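Local coordinates for hypothetical protein (Sus scrofa, PDB 3WOC), which is a jacalin-like, beta-prism lectin of boar sperm that derives from the prostate, binds heparin and is probably involved in sperm capacitation, at residues S12-S17 and G120-Y125; L36-Q41 and Y52-G57; I70-G75 and T85-Q90; R76-L81 and L98-G103; F104-N109 and F132-P137. One frame throughout, in Å; residues are numbered along the deposited sequence.

Contact 1 (S12-S17 and G120-Y125); sequences SYFITS and GQFWLY
Ser12 and Phe122 meet at one end of an antiparallel strand pair, where the CB of Ser12 sits over one face of the Phe122 ring, 3.9 Å from the ring centroid to CB, in a CH-pi contact. The edge of the same ring receives Phe14, with CD2 of Phe14 3.8 Å from CD2 of Phe122. Phe14 has its CG between the backbone N and carbonyl carbon (chi1 73°), and its ring comes over Gly120, whose N lies above the ring centre. Beside these, the Tyr13 and Gln121 side chains run the same way, ring and amide planes 49° apart; NE2 of Gln121 is bonded to Thr128 on the next strand. Four backbone hydrogen bonds fix the pairing: Ser12 and Phe122 exchange two, Phe14 and Gly120 two more, the shortest from Ser12 N to Phe122 O at 2.7 Å. Beyond, the Phe14 ring meets that of Tyr52. Regular backbone bonds thus hold the strands, while aromatic rings pack over the Ser12 and Gly120 positions.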
# COMPACT_ATOMS: atom_id res chain seq x y z
N SER A 12 -2.16 11.41 -10.67
CA SER A 12 -3.00 10.35 -11.22
C SER A 12 -3.47 9.49 -10.05
O SER A 12 -2.93 9.58 -8.95
CB SER A 12 -2.24 9.50 -12.24
OG SER A 12 -1.89 10.26 -13.38
N TYR A 13 -4.48 8.66 -10.29
CA TYR A 13 -5.18 7.96 -9.21
C TYR A 13 -5.29 6.47 -9.46
O TYR A 13 -5.32 6.02 -10.61
CB TYR A 13 -6.57 8.58 -8.99
CG TYR A 13 -6.47 10.03 -8.59
CD1 TYR A 13 -6.46 11.05 -9.54
CD2 TYR A 13 -6.34 10.39 -7.25
CE1 TYR A 13 -6.34 12.37 -9.17
CE2 TYR A 13 -6.22 11.71 -6.87
CZ TYR A 13 -6.22 12.69 -7.84
OH TYR A 13 -6.10 14.00 -7.45
N PHE A 14 -5.33 5.70 -8.38
CA PHE A 14 -5.51 4.26 -8.46
C PHE A 14 -6.45 3.73 -7.38
O PHE A 14 -6.61 4.35 -6.32
CB PHE A 14 -4.16 3.53 -8.43
CG PHE A 14 -3.49 3.51 -7.08
CD1 PHE A 14 -3.73 2.48 -6.18
CD2 PHE A 14 -2.61 4.53 -6.72
CE1 PHE A 14 -3.11 2.46 -4.93
CE2 PHE A 14 -1.98 4.52 -5.48
CZ PHE A 14 -2.24 3.48 -4.58
N ILE A 15 -7.05 2.58 -7.66
CA ILE A 15 -7.83 1.82 -6.69
C ILE A 15 -7.63 0.33 -6.98
O ILE A 15 -7.74 -0.11 -8.12
CB ILE A 15 -9.35 2.22 -6.67
CG1 ILE A 15 -10.19 1.26 -5.82
CG2 ILE A 15 -9.93 2.30 -8.09
CD1 ILE A 15 -10.36 1.66 -4.37
N THR A 16 -7.28 -0.42 -5.95
CA THR A 16 -7.19 -1.87 -6.05
C THR A 16 -7.84 -2.50 -4.83
O THR A 16 -7.71 -1.99 -3.71
CB THR A 16 -5.73 -2.38 -6.27
OG1 THR A 16 -5.70 -3.81 -6.23
CG2 THR A 16 -4.78 -1.82 -5.23
N SER A 17 -8.57 -3.59 -5.05
CA SER A 17 -9.33 -4.24 -3.99
C SER A 17 -9.53 -5.73 -4.28
O SER A 17 -9.40 -6.17 -5.42
CB SER A 17 -10.68 -3.55 -3.81
OG SER A 17 -11.20 -3.80 -2.52
N GLY A 120 -5.09 5.47 -3.85
CA GLY A 120 -4.20 6.59 -3.67
C GLY A 120 -3.95 7.48 -4.87
O GLY A 120 -4.56 7.32 -5.94
N GLN A 121 -3.04 8.42 -4.66
CA GLN A 121 -2.65 9.42 -5.63
C GLN A 121 -1.14 9.29 -5.87
O GLN A 121 -0.38 9.12 -4.92
CB GLN A 121 -2.99 10.81 -5.08
CG GLN A 121 -2.65 11.99 -5.98
CD GLN A 121 -2.73 13.31 -5.25
OE1 GLN A 121 -3.58 14.15 -5.57
NE2 GLN A 121 -1.87 13.51 -4.26
N PHE A 122 -0.73 9.37 -7.13
CA PHE A 122 0.70 9.39 -7.47
C PHE A 122 1.00 10.44 -8.53
O PHE A 122 0.12 10.80 -9.33
CB PHE A 122 1.21 8.01 -7.89
CG PHE A 122 0.59 7.47 -9.15
CD1 PHE A 122 1.11 7.80 -10.40
CD2 PHE A 122 -0.50 6.60 -9.09
CE1 PHE A 122 0.56 7.29 -11.56
CE2 PHE A 122 -1.06 6.09 -10.25
CZ PHE A 122 -0.52 6.43 -11.49
N TRP A 123 2.23 10.94 -8.56
CA TRP A 123 2.54 12.06 -9.45
C TRP A 123 3.92 12.00 -10.12
O TRP A 123 4.03 11.56 -11.27
CB TRP A 123 2.28 13.40 -8.72
CG TRP A 123 2.76 14.62 -9.44
CD1 TRP A 123 2.44 15.01 -10.71
CD2 TRP A 123 3.64 15.62 -8.92
NE1 TRP A 123 3.07 16.19 -11.02
CE2 TRP A 123 3.82 16.59 -9.94
CE3 TRP A 123 4.31 15.80 -7.70
CZ2 TRP A 123 4.63 17.71 -9.77
CZ3 TRP A 123 5.12 16.92 -7.54
CH2 TRP A 123 5.27 17.86 -8.57
N LEU A 124 4.97 12.42 -9.42
CA LEU A 124 6.25 12.67 -10.09
C LEU A 124 7.27 11.56 -9.84
O LEU A 124 7.70 10.87 -10.77
CB LEU A 124 6.80 14.04 -9.67
CG LEU A 124 8.18 14.54 -10.10
CD1 LEU A 124 8.27 14.77 -11.61
CD2 LEU A 124 8.45 15.82 -9.35
N TYR A 125 7.64 11.39 -8.58
CA TYR A 125 8.65 10.41 -8.19
C TYR A 125 8.01 9.19 -7.52
O TYR A 125 8.64 8.14 -7.42
CB TYR A 125 9.66 11.04 -7.24
CG TYR A 125 10.40 12.23 -7.82
CD1 TYR A 125 10.45 13.44 -7.13
CD2 TYR A 125 11.04 12.14 -9.06
CE1 TYR A 125 11.13 14.53 -7.66
CE2 TYR A 125 11.72 13.22 -9.59
CZ TYR A 125 11.76 14.42 -8.89
OH TYR A 125 12.43 15.49 -9.41

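Contact 2 (L36-Q41 and Y52-G57). With SO4 (sulfate ion), chain G.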
# COMPACT_ATOMS: atom_id res chain seq x y z
N LEU A 36 11.93 7.17 -1.00
CA LEU A 36 10.49 7.37 -1.06
C LEU A 36 9.80 6.21 -1.77
O LEU A 36 10.43 5.50 -2.57
CB LEU A 36 10.13 8.72 -1.73
CG LEU A 36 10.47 9.02 -3.19
CD1 LEU A 36 9.42 8.46 -4.14
CD2 LEU A 36 10.59 10.52 -3.39
N ILE A 37 8.53 6.01 -1.47
CA ILE A 37 7.76 4.93 -2.09
C ILE A 37 7.24 5.38 -3.45
O ILE A 37 6.49 6.34 -3.54
CB ILE A 37 6.65 4.40 -1.15
CG1 ILE A 37 7.29 3.73 0.07
CG2 ILE A 37 5.72 3.43 -1.90
CD1 ILE A 37 6.34 3.41 1.21
N LYS A 38 7.65 4.66 -4.49
CA LYS A 38 7.38 5.03 -5.87
C LYS A 38 6.10 4.41 -6.40
O LYS A 38 5.36 5.04 -7.16
CB LYS A 38 8.56 4.64 -6.76
CG LYS A 38 9.87 5.33 -6.41
CD LYS A 38 10.97 5.00 -7.41
CE LYS A 38 10.69 5.58 -8.80
NZ LYS A 38 10.72 7.06 -8.82
N SER A 39 5.86 3.16 -6.02
CA SER A 39 4.69 2.41 -6.45
C SER A 39 4.43 1.24 -5.51
O SER A 39 5.32 0.81 -4.77
CB SER A 39 4.87 1.90 -7.88
OG SER A 39 6.02 1.08 -7.99
N ILE A 40 3.20 0.73 -5.51
CA ILE A 40 2.91 -0.53 -4.82
C ILE A 40 2.26 -1.57 -5.73
O ILE A 40 1.77 -1.27 -6.82
CB ILE A 40 2.08 -0.38 -3.50
CG1 ILE A 40 0.58 -0.13 -3.78
CG2 ILE A 40 2.73 0.64 -2.53
CD1 ILE A 40 0.15 1.32 -3.73
N GLN A 41 2.29 -2.81 -5.26
CA GLN A 41 1.65 -3.93 -5.93
C GLN A 41 1.14 -4.87 -4.85
O GLN A 41 1.83 -5.13 -3.86
CB GLN A 41 2.65 -4.62 -6.86
CG GLN A 41 2.02 -5.27 -8.07
CD GLN A 41 3.03 -5.67 -9.14
OE1 GLN A 41 4.22 -5.35 -9.04
NE2 GLN A 41 2.57 -6.38 -10.16
N TYR A 52 0.97 0.16 -9.32
CA TYR A 52 0.33 1.44 -9.03
C TYR A 52 1.31 2.48 -8.52
O TYR A 52 1.67 2.49 -7.34
CB TYR A 52 -0.86 1.26 -8.08
CG TYR A 52 -1.99 0.47 -8.70
CD1 TYR A 52 -2.64 0.92 -9.85
CD2 TYR A 52 -2.40 -0.74 -8.14
CE1 TYR A 52 -3.67 0.19 -10.42
CE2 TYR A 52 -3.43 -1.48 -8.71
CZ TYR A 52 -4.06 -1.00 -9.84
OH TYR A 52 -5.09 -1.71 -10.42
N GLY A 53 1.74 3.36 -9.43
CA GLY A 53 2.62 4.47 -9.10
C GLY A 53 3.57 4.77 -10.24
O GLY A 53 3.26 4.51 -11.40
N ILE A 54 4.74 5.31 -9.89
CA ILE A 54 5.76 5.69 -10.86
C ILE A 54 6.80 4.58 -11.00
O ILE A 54 7.33 4.11 -9.99
CB ILE A 54 6.43 7.06 -10.49
CG1 ILE A 54 5.49 8.22 -10.80
CG2 ILE A 54 7.74 7.27 -11.25
CD1 ILE A 54 4.55 8.56 -9.68
N PRO A 55 7.09 4.15 -12.25
CA PRO A 55 8.10 3.13 -12.55
C PRO A 55 9.47 3.48 -11.98
O PRO A 55 9.82 4.65 -11.89
CB PRO A 55 8.16 3.15 -14.08
CG PRO A 55 6.84 3.65 -14.51
CD PRO A 55 6.44 4.65 -13.48
N GLY A 56 10.22 2.45 -11.60
CA GLY A 56 11.56 2.63 -11.05
C GLY A 56 11.69 2.15 -9.62
O GLY A 56 10.70 1.75 -9.00
N GLY A 57 12.91 2.20 -9.10
CA GLY A 57 13.20 1.74 -7.75
C GLY A 57 13.37 0.23 -7.67
O GLY A 57 13.22 -0.48 -8.67
S SO4 G . 13.64 8.17 -6.54
O1 SO4 G . 13.61 9.57 -6.97
O2 SO4 G . 12.54 7.93 -5.61
O3 SO4 G . 14.90 7.89 -5.85
O4 SO4 G . 13.51 7.29 -7.69
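Lys38 and Ile54 join across the open end of the beta hairpin formed by strands 37-44 and 47-53, part of one of the three four-stranded sheets of this beta-prism fold. From its CB, 3.5 Å from Ile54 O, the Lys38 side chain passes along the 54-57 backbone. CG passes loosely by O2 of a sulfate ion, and CD lies between sulfate O4 and Gly56 O. The chain then bends, and CE reaches Pro55 O at 3.3 Å. At the tip, NZ donates a hydrogen bond to sulfate O4, 3.0 Å from NZ, while CG2 of Ile54 flanks it; NZ is also bonded to Tyr125 O. The sulfate, probably from the crystallisation liquor, is held as well by Val34 N. The hairpin itself is closed by backbone bonds: Ile54 N to Lys38 O, and a reciprocal pair between Ile40 and Tyr52. Between them Ser39 faces Gly53, their CA atoms only 3.9 Å apart, and CA of Gly53 comes to 3.4 Å from Lys38 O. Ser39 OG is buried without a polar partner in the model; CB of Ser39 lies 3.6 Å from CA of Gly53.

Contact 3 (I70-G75 and T85-Q90); sequences IISIYG and TLITNQ
Ile70, Ile73 and Leu86 form the apolar centre of this antiparallel pair. Ile73 and Leu86 lie side by side and point the same way, with CG1 of Ile73 3.7 Å from CD2 of Leu86. Ile70 crosses Leu86 obliquely and brings its CD1 to 3.8 Å from CB of Leu86; with CG1 anti to the carbonyl carbon (chi1 -47°) and a further bend at chi2 (-71°), CD1 turns back to the partner strand although the CB points away from it. At the bulge, Ile71 CD1 packs against Ile87 CG1 at 3.7 Å, and CG2 of Ile71 reaches CB of Asn89. Ser72 lies on the Ile87 face, its OG against the branched carbons of Ile87.

Two residues, Ile71 and Ser72, stand opposite the single Ile87, a classic beta bulge. Ile71 N donates to Ile87 O, 3.0 Å from N to O and nearly straight at 170°, and Ile87 N donates to Ser72 O, equally straight. Past the bulge, regular pairing resumes, and Tyr74 and Thr85 exchange two backbone bonds. At the polar edge, OG1 of Thr88 is bonded to Arg92 N and to Glu68.

The hairpin of strands 70-77 and 81-88 forms the middle of a four-stranded sheet, flanked by strand 102-106 beside 70-77 and strand 93-97 beside 81-88. Its Ile73 face turns to strands 114-122 and 127-135, where Leu115, Phe132 and Trp134 cover it.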
# COMPACT_ATOMS: atom_id res chain seq x y z
N ILE A 70 -2.81 -8.28 7.09
CA ILE A 70 -2.44 -6.94 7.54
C ILE A 70 -3.59 -6.38 8.37
O ILE A 70 -4.73 -6.35 7.89
CB ILE A 70 -2.16 -5.96 6.35
CG1 ILE A 70 -1.24 -6.58 5.28
CG2 ILE A 70 -1.66 -4.59 6.86
CD1 ILE A 70 0.21 -6.75 5.68
N ILE A 71 -3.31 -5.95 9.59
CA ILE A 71 -4.37 -5.39 10.46
C ILE A 71 -4.18 -3.91 10.83
O ILE A 71 -5.13 -3.26 11.26
CB ILE A 71 -4.66 -6.28 11.71
CG1 ILE A 71 -3.38 -6.60 12.49
CG2 ILE A 71 -5.38 -7.56 11.30
CD1 ILE A 71 -3.11 -5.64 13.63
N SER A 72 -2.96 -3.39 10.67
CA SER A 72 -2.71 -1.95 10.85
C SER A 72 -1.51 -1.45 10.06
O SER A 72 -0.63 -2.23 9.70
CB SER A 72 -2.60 -1.58 12.34
OG SER A 72 -1.41 -2.09 12.92
N ILE A 73 -1.48 -0.15 9.80
CA ILE A 73 -0.41 0.45 8.99
C ILE A 73 0.07 1.78 9.57
O ILE A 73 -0.69 2.76 9.63
CB ILE A 73 -0.83 0.61 7.50
CG1 ILE A 73 -1.14 -0.76 6.89
CG2 ILE A 73 0.26 1.33 6.69
CD1 ILE A 73 -1.97 -0.72 5.64
N TYR A 74 1.32 1.81 9.99
CA TYR A 74 1.98 3.05 10.40
C TYR A 74 2.82 3.57 9.24
O TYR A 74 3.47 2.79 8.54
CB TYR A 74 2.82 2.82 11.67
CG TYR A 74 3.94 3.82 11.90
CD1 TYR A 74 5.27 3.45 11.74
CD2 TYR A 74 3.67 5.14 12.28
CE1 TYR A 74 6.31 4.35 11.94
CE2 TYR A 74 4.71 6.05 12.49
CZ TYR A 74 6.03 5.64 12.32
OH TYR A 74 7.07 6.51 12.53
N GLY A 75 2.80 4.88 9.03
CA GLY A 75 3.58 5.48 7.97
C GLY A 75 4.06 6.90 8.22
O GLY A 75 3.76 7.50 9.25
N THR A 85 5.17 0.89 7.45
CA THR A 85 5.35 -0.38 8.16
C THR A 85 4.00 -1.06 8.39
O THR A 85 3.11 -0.52 9.05
CB THR A 85 6.16 -0.27 9.49
OG1 THR A 85 5.82 -1.36 10.36
CG2 THR A 85 5.86 1.01 10.21
N LEU A 86 3.88 -2.26 7.82
CA LEU A 86 2.66 -3.06 7.89
C LEU A 86 2.77 -4.04 9.05
O LEU A 86 3.78 -4.72 9.19
CB LEU A 86 2.48 -3.83 6.59
CG LEU A 86 2.72 -3.10 5.27
CD1 LEU A 86 3.10 -4.10 4.21
CD2 LEU A 86 1.50 -2.30 4.85
N ILE A 87 1.73 -4.10 9.88
CA ILE A 87 1.74 -5.02 11.01
C ILE A 87 0.68 -6.11 10.82
O ILE A 87 -0.44 -5.84 10.38
CB ILE A 87 1.66 -4.26 12.40
CG1 ILE A 87 0.41 -4.61 13.21
CG2 ILE A 87 1.85 -2.74 12.24
CD1 ILE A 87 0.68 -5.60 14.32
N THR A 88 1.05 -7.35 11.14
CA THR A 88 0.17 -8.50 10.92
C THR A 88 -0.53 -8.97 12.20
O THR A 88 -0.09 -8.65 13.30
CB THR A 88 0.91 -9.72 10.29
OG1 THR A 88 1.85 -10.26 11.24
CG2 THR A 88 1.64 -9.33 9.00
N ASN A 89 -1.60 -9.73 12.02
CA ASN A 89 -2.31 -10.39 13.12
C ASN A 89 -1.49 -11.50 13.79
O ASN A 89 -1.91 -12.07 14.81
CB ASN A 89 -3.68 -10.93 12.65
CG ASN A 89 -3.56 -12.04 11.60
OD1 ASN A 89 -4.50 -12.80 11.39
ND2 ASN A 89 -2.41 -12.14 10.94
N GLN A 90 -0.34 -11.80 13.21
CA GLN A 90 0.60 -12.79 13.74
C GLN A 90 1.85 -12.16 14.37
O GLN A 90 2.85 -12.84 14.60
CB GLN A 90 1.00 -13.79 12.64
CG GLN A 90 -0.10 -14.77 12.25
CD GLN A 90 0.38 -15.88 11.34
OE1 GLN A 90 -0.43 -16.57 10.71
NE2 GLN A 90 1.70 -16.07 11.25

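Contact 4 (R76-L81 and L98-G103)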
# COMPACT_ATOMS: atom_id res chain seq x y z
N ARG A 76 4.83 7.41 7.26
CA ARG A 76 5.32 8.78 7.28
C ARG A 76 5.37 9.33 5.85
O ARG A 76 5.56 8.58 4.90
CB ARG A 76 6.71 8.86 7.93
CG ARG A 76 6.72 8.57 9.42
CD ARG A 76 7.97 9.09 10.10
NE ARG A 76 7.93 8.89 11.54
CZ ARG A 76 7.33 9.71 12.41
NH1 ARG A 76 6.71 10.80 11.99
NH2 ARG A 76 7.35 9.43 13.71
N TYR A 77 5.19 10.64 5.72
CA TYR A 77 5.15 11.31 4.42
C TYR A 77 5.67 12.74 4.49
O TYR A 77 5.67 13.36 5.56
CB TYR A 77 3.73 11.31 3.85
CG TYR A 77 2.70 11.97 4.74
CD1 TYR A 77 1.94 11.22 5.63
CD2 TYR A 77 2.52 13.36 4.72
CE1 TYR A 77 1.00 11.83 6.47
CE2 TYR A 77 1.59 13.98 5.55
CZ TYR A 77 0.83 13.21 6.42
OH TYR A 77 -0.09 13.82 7.25
N ARG A 78 6.11 13.25 3.35
CA ARG A 78 6.35 14.68 3.18
C ARG A 78 5.47 15.11 2.01
O ARG A 78 4.24 15.07 2.12
CB ARG A 78 7.83 14.97 2.96
CG ARG A 78 8.74 14.46 4.10
CD ARG A 78 10.16 14.98 3.98
NE ARG A 78 10.23 16.40 4.31
CZ ARG A 78 11.32 17.15 4.19
NH1 ARG A 78 12.45 16.65 3.74
NH2 ARG A 78 11.26 18.44 4.53
N THR A 79 6.07 15.51 0.89
CA THR A 79 5.33 15.68 -0.36
C THR A 79 4.90 14.29 -0.86
O THR A 79 3.78 14.11 -1.34
CB THR A 79 6.17 16.39 -1.45
OG1 THR A 79 6.49 17.71 -1.01
CG2 THR A 79 5.42 16.46 -2.77
N PHE A 80 5.82 13.34 -0.74
CA PHE A 80 5.59 11.96 -1.19
C PHE A 80 5.51 11.03 0.01
O PHE A 80 6.04 11.34 1.08
CB PHE A 80 6.72 11.50 -2.12
CG PHE A 80 6.90 12.37 -3.33
CD1 PHE A 80 6.14 12.16 -4.48
CD2 PHE A 80 7.85 13.39 -3.33
CE1 PHE A 80 6.31 12.96 -5.60
CE2 PHE A 80 8.02 14.20 -4.45
CZ PHE A 80 7.25 13.98 -5.59
N LEU A 81 4.83 9.91 -0.17
CA LEU A 81 4.83 8.83 0.81
C LEU A 81 6.27 8.35 1.01
O LEU A 81 6.92 7.92 0.05
CB LEU A 81 3.93 7.68 0.36
CG LEU A 81 3.84 6.44 1.25
CD1 LEU A 81 3.14 6.75 2.57
CD2 LEU A 81 3.14 5.32 0.50
N LEU A 98 12.03 5.32 3.83
CA LEU A 98 12.76 6.11 4.82
C LEU A 98 11.82 6.81 5.79
O LEU A 98 10.86 7.46 5.37
CB LEU A 98 13.66 7.13 4.10
CG LEU A 98 14.55 8.09 4.89
CD1 LEU A 98 15.71 7.37 5.57
CD2 LEU A 98 15.07 9.19 3.97
N GLU A 99 12.10 6.69 7.08
CA GLU A 99 11.28 7.31 8.12
C GLU A 99 11.49 8.81 8.23
O GLU A 99 12.34 9.28 9.00
CB GLU A 99 11.58 6.68 9.48
CG GLU A 99 10.87 5.37 9.75
CD GLU A 99 10.94 5.00 11.22
OE1 GLU A 99 10.35 5.74 12.04
OE2 GLU A 99 11.57 3.98 11.54
N THR A 100 10.71 9.58 7.47
CA THR A 100 10.77 11.04 7.52
C THR A 100 9.39 11.67 7.32
O THR A 100 8.60 11.20 6.51
CB THR A 100 11.73 11.62 6.46
OG1 THR A 100 12.81 10.71 6.22
CG2 THR A 100 12.30 12.96 6.92
N GLY A 101 9.12 12.73 8.07
CA GLY A 101 7.92 13.53 7.87
C GLY A 101 6.83 13.33 8.90
O GLY A 101 7.07 12.79 9.98
N LYS A 102 5.63 13.77 8.55
CA LYS A 102 4.46 13.63 9.42
C LYS A 102 4.11 12.16 9.54
O LYS A 102 4.16 11.42 8.56
CB LYS A 102 3.26 14.42 8.87
CG LYS A 102 3.58 15.79 8.27
CD LYS A 102 4.13 16.77 9.30
CE LYS A 102 4.50 18.10 8.67
NZ LYS A 102 3.30 18.98 8.44
N GLY A 103 3.76 11.74 10.75
CA GLY A 103 3.37 10.36 11.01
C GLY A 103 1.88 10.16 10.89
O GLY A 103 1.10 11.09 11.10
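Arg76 and Gly101 supply the polar side-chain contact between these two segments. The Arg76 chain is extended from CG to NE, and its NH1 donates to Gly101 O, 2.9 Å from NH1 to O, with a bent N-H...O angle of 131° and the acceptor 24° out of the guanidinium plane. Glu99 comes up at the guanidinium edge, the two planar groups nearly coplanar; its OE1 is 4.0 Å from NE of Arg76, too far for a salt bridge, so any attraction would be longer-ranged. Glu99 OE1 also makes a weak hydrogen bond with Tyr74 OH.

Between the segments, backbone bonds join Tyr77 and Lys102. Tyr77 N donates to Lys102 O, 3.1 Å from N to O, and Lys102 N returns a weak bond to Tyr77 O. CA-H...O contacts accompany them, from Arg76 CA to Lys102 O and from Gly101 CA to Tyr77 O, the latter 3.2 Å from CA to O.

Carbon packing is centred on Tyr77. Its CG stands between the backbone N and carbonyl carbon (chi1 58°), and one ring face takes CB of Lys102 4.0 Å from the ring centroid in a CH-pi contact. Farther out, CD of Arg78 comes loosely up to CG2 of Thr100.

A surface contact, it is the end of an antiparallel pair, where strands 70-77 and 102-106 of one beta-prism sheet give way to loops.

Contact 5 (F104-N109 and F132-P137); sequences FFAAPN and FTWGFP. With GOL (glycerol), chain P.
Pro108 lies across one face of Trp134: Pro108 CD sits over the indole, 3.7 Å from the centroid of its six-membered ring in a CH-pi contact, and Ala107 C covers the same face nearer the rim. At the indole edge is a glycerol, probably from the crystallisation liquor, whose O2 accepts a hydrogen bond from Trp134 NE1 at 2.8 Å. The Phe132 ring has the same O2 and CE2 of Phe104 at its edge, the latter 4.1 Å from CE2 of Phe132. Ala106 fits between the two aromatics, its CB 3.6 Å from CD2 of Phe132. Glycerol also takes a bond from Phe132 N to its O1 and makes a weak one from O3 to Ala107 O. Strands 102-106 and 127-135, from two different sheets, meet by apolar packing without a direct hydrogen bond. The contact is therefore apolar and aromatic, with a polar rim where a small polyol can bind; whether that spot serves a natural ligand is not established.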
# COMPACT_ATOMS: atom_id res chain seq x y z
N PHE A 104 1.49 8.94 10.54
CA PHE A 104 0.08 8.54 10.51
C PHE A 104 -0.10 7.07 10.91
O PHE A 104 0.83 6.28 10.82
CB PHE A 104 -0.57 8.85 9.14
CG PHE A 104 -0.16 7.92 8.02
CD1 PHE A 104 0.86 8.28 7.14
CD2 PHE A 104 -0.80 6.71 7.83
CE1 PHE A 104 1.23 7.44 6.10
CE2 PHE A 104 -0.44 5.85 6.78
CZ PHE A 104 0.58 6.22 5.92
N PHE A 105 -1.31 6.73 11.35
CA PHE A 105 -1.65 5.36 11.71
C PHE A 105 -2.98 4.94 11.08
O PHE A 105 -4.00 5.60 11.27
CB PHE A 105 -1.70 5.20 13.23
CG PHE A 105 -2.01 3.80 13.69
CD1 PHE A 105 -1.06 2.78 13.56
CD2 PHE A 105 -3.24 3.49 14.26
CE1 PHE A 105 -1.34 1.49 13.99
CE2 PHE A 105 -3.53 2.20 14.70
CZ PHE A 105 -2.58 1.20 14.56
N ALA A 106 -2.95 3.85 10.33
CA ALA A 106 -4.12 3.34 9.64
C ALA A 106 -4.58 2.02 10.25
O ALA A 106 -3.79 1.10 10.42
CB ALA A 106 -3.83 3.16 8.16
N ALA A 107 -5.87 1.96 10.59
CA ALA A 107 -6.47 0.78 11.18
C ALA A 107 -7.94 0.73 10.81
O ALA A 107 -8.56 1.79 10.61
CB ALA A 107 -6.29 0.80 12.70
N PRO A 108 -8.52 -0.49 10.71
CA PRO A 108 -9.95 -0.61 10.39
C PRO A 108 -10.83 -0.04 11.50
O PRO A 108 -10.37 0.15 12.63
CB PRO A 108 -10.15 -2.13 10.30
CG PRO A 108 -9.04 -2.72 11.08
CD PRO A 108 -7.88 -1.80 10.86
N ASN A 109 -12.09 0.25 11.17
CA ASN A 109 -13.04 0.75 12.16
C ASN A 109 -13.55 -0.38 13.03
O ASN A 109 -13.84 -0.18 14.21
CB ASN A 109 -14.21 1.46 11.48
CG ASN A 109 -14.57 2.76 12.17
OD1 ASN A 109 -15.55 2.83 12.92
ND2 ASN A 109 -13.76 3.79 11.94
N PHE A 132 -6.68 3.19 2.58
CA PHE A 132 -6.83 1.76 2.80
C PHE A 132 -8.28 1.34 3.00
O PHE A 132 -9.03 2.02 3.71
CB PHE A 132 -5.98 1.33 3.99
CG PHE A 132 -4.56 1.80 3.92
CD1 PHE A 132 -3.63 1.15 3.12
CD2 PHE A 132 -4.15 2.93 4.62
CE1 PHE A 132 -2.32 1.60 3.03
CE2 PHE A 132 -2.84 3.39 4.54
CZ PHE A 132 -1.93 2.72 3.75
N THR A 133 -8.66 0.24 2.37
CA THR A 133 -9.98 -0.35 2.54
C THR A 133 -9.88 -1.66 3.33
O THR A 133 -9.00 -2.49 3.07
CB THR A 133 -10.72 -0.60 1.20
OG1 THR A 133 -10.22 -1.79 0.58
CG2 THR A 133 -10.54 0.59 0.25
N TRP A 134 -10.78 -1.84 4.28
CA TRP A 134 -10.71 -2.93 5.25
C TRP A 134 -11.95 -3.81 5.17
O TRP A 134 -13.01 -3.36 4.75
CB TRP A 134 -10.54 -2.37 6.66
CG TRP A 134 -9.45 -1.34 6.79
CD1 TRP A 134 -9.57 0.02 6.63
CD2 TRP A 134 -8.07 -1.58 7.11
NE1 TRP A 134 -8.36 0.63 6.83
CE2 TRP A 134 -7.42 -0.32 7.12
CE3 TRP A 134 -7.32 -2.73 7.38
CZ2 TRP A 134 -6.06 -0.18 7.39
CZ3 TRP A 134 -5.96 -2.59 7.65
CH2 TRP A 134 -5.34 -1.33 7.66
N GLY A 135 -11.81 -5.07 5.57
CA GLY A 135 -12.93 -6.00 5.59
C GLY A 135 -12.64 -7.29 6.31
O GLY A 135 -11.48 -7.65 6.52
N PHE A 136 -13.70 -8.01 6.68
CA PHE A 136 -13.59 -9.28 7.38
C PHE A 136 -13.12 -10.41 6.46
O PHE A 136 -13.69 -10.59 5.38
CB PHE A 136 -14.92 -9.66 8.03
CG PHE A 136 -15.37 -8.71 9.10
CD1 PHE A 136 -16.31 -7.72 8.82
CD2 PHE A 136 -14.87 -8.79 10.40
CE1 PHE A 136 -16.73 -6.83 9.81
CE2 PHE A 136 -15.28 -7.91 11.39
CZ PHE A 136 -16.22 -6.93 11.10
N PRO A 137 -12.09 -11.17 6.88
CA PRO A 137 -11.61 -12.34 6.13
C PRO A 137 -12.49 -13.60 6.26
O PRO A 137 -13.69 -13.50 6.56
CB PRO A 137 -10.22 -12.57 6.72
CG PRO A 137 -10.31 -12.07 8.11
CD PRO A 137 -11.28 -10.92 8.09
C1 GOL P . -8.15 5.41 6.34
O1 GOL P . -7.58 5.15 5.08
C2 GOL P . -8.46 4.10 7.07
O2 GOL P . -7.34 3.25 7.09
C3 GOL P . -8.89 4.38 8.51
O3 GOL P . -10.18 3.83 8.71

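None is wholly buried: contacts 2 and 3 are partly so, and contacts 1, 4 and 5 lie at the surface. Contacts 1 to 4 pair neighbouring strands or their ends through backbone bonds, whereas contact 5 bridges two sheets by apolar packing. Contacts 3 and 4 share strand 70-77, and contacts 4 and 5 share strand 102-106, with contact 5 leading from that sheet to the one of contact 1. Contacts 1 and 2 touch through side chains of both. Chemistry follows place: aliphatic in contact 3, aromatic in contacts 1 and 5; contact 2 sets a lysine among backbone oxygens and a sulfate, contact 4 has an arginine-to-carbonyl bond. Ile37 N and Leu81 O connect contacts 2 and 4.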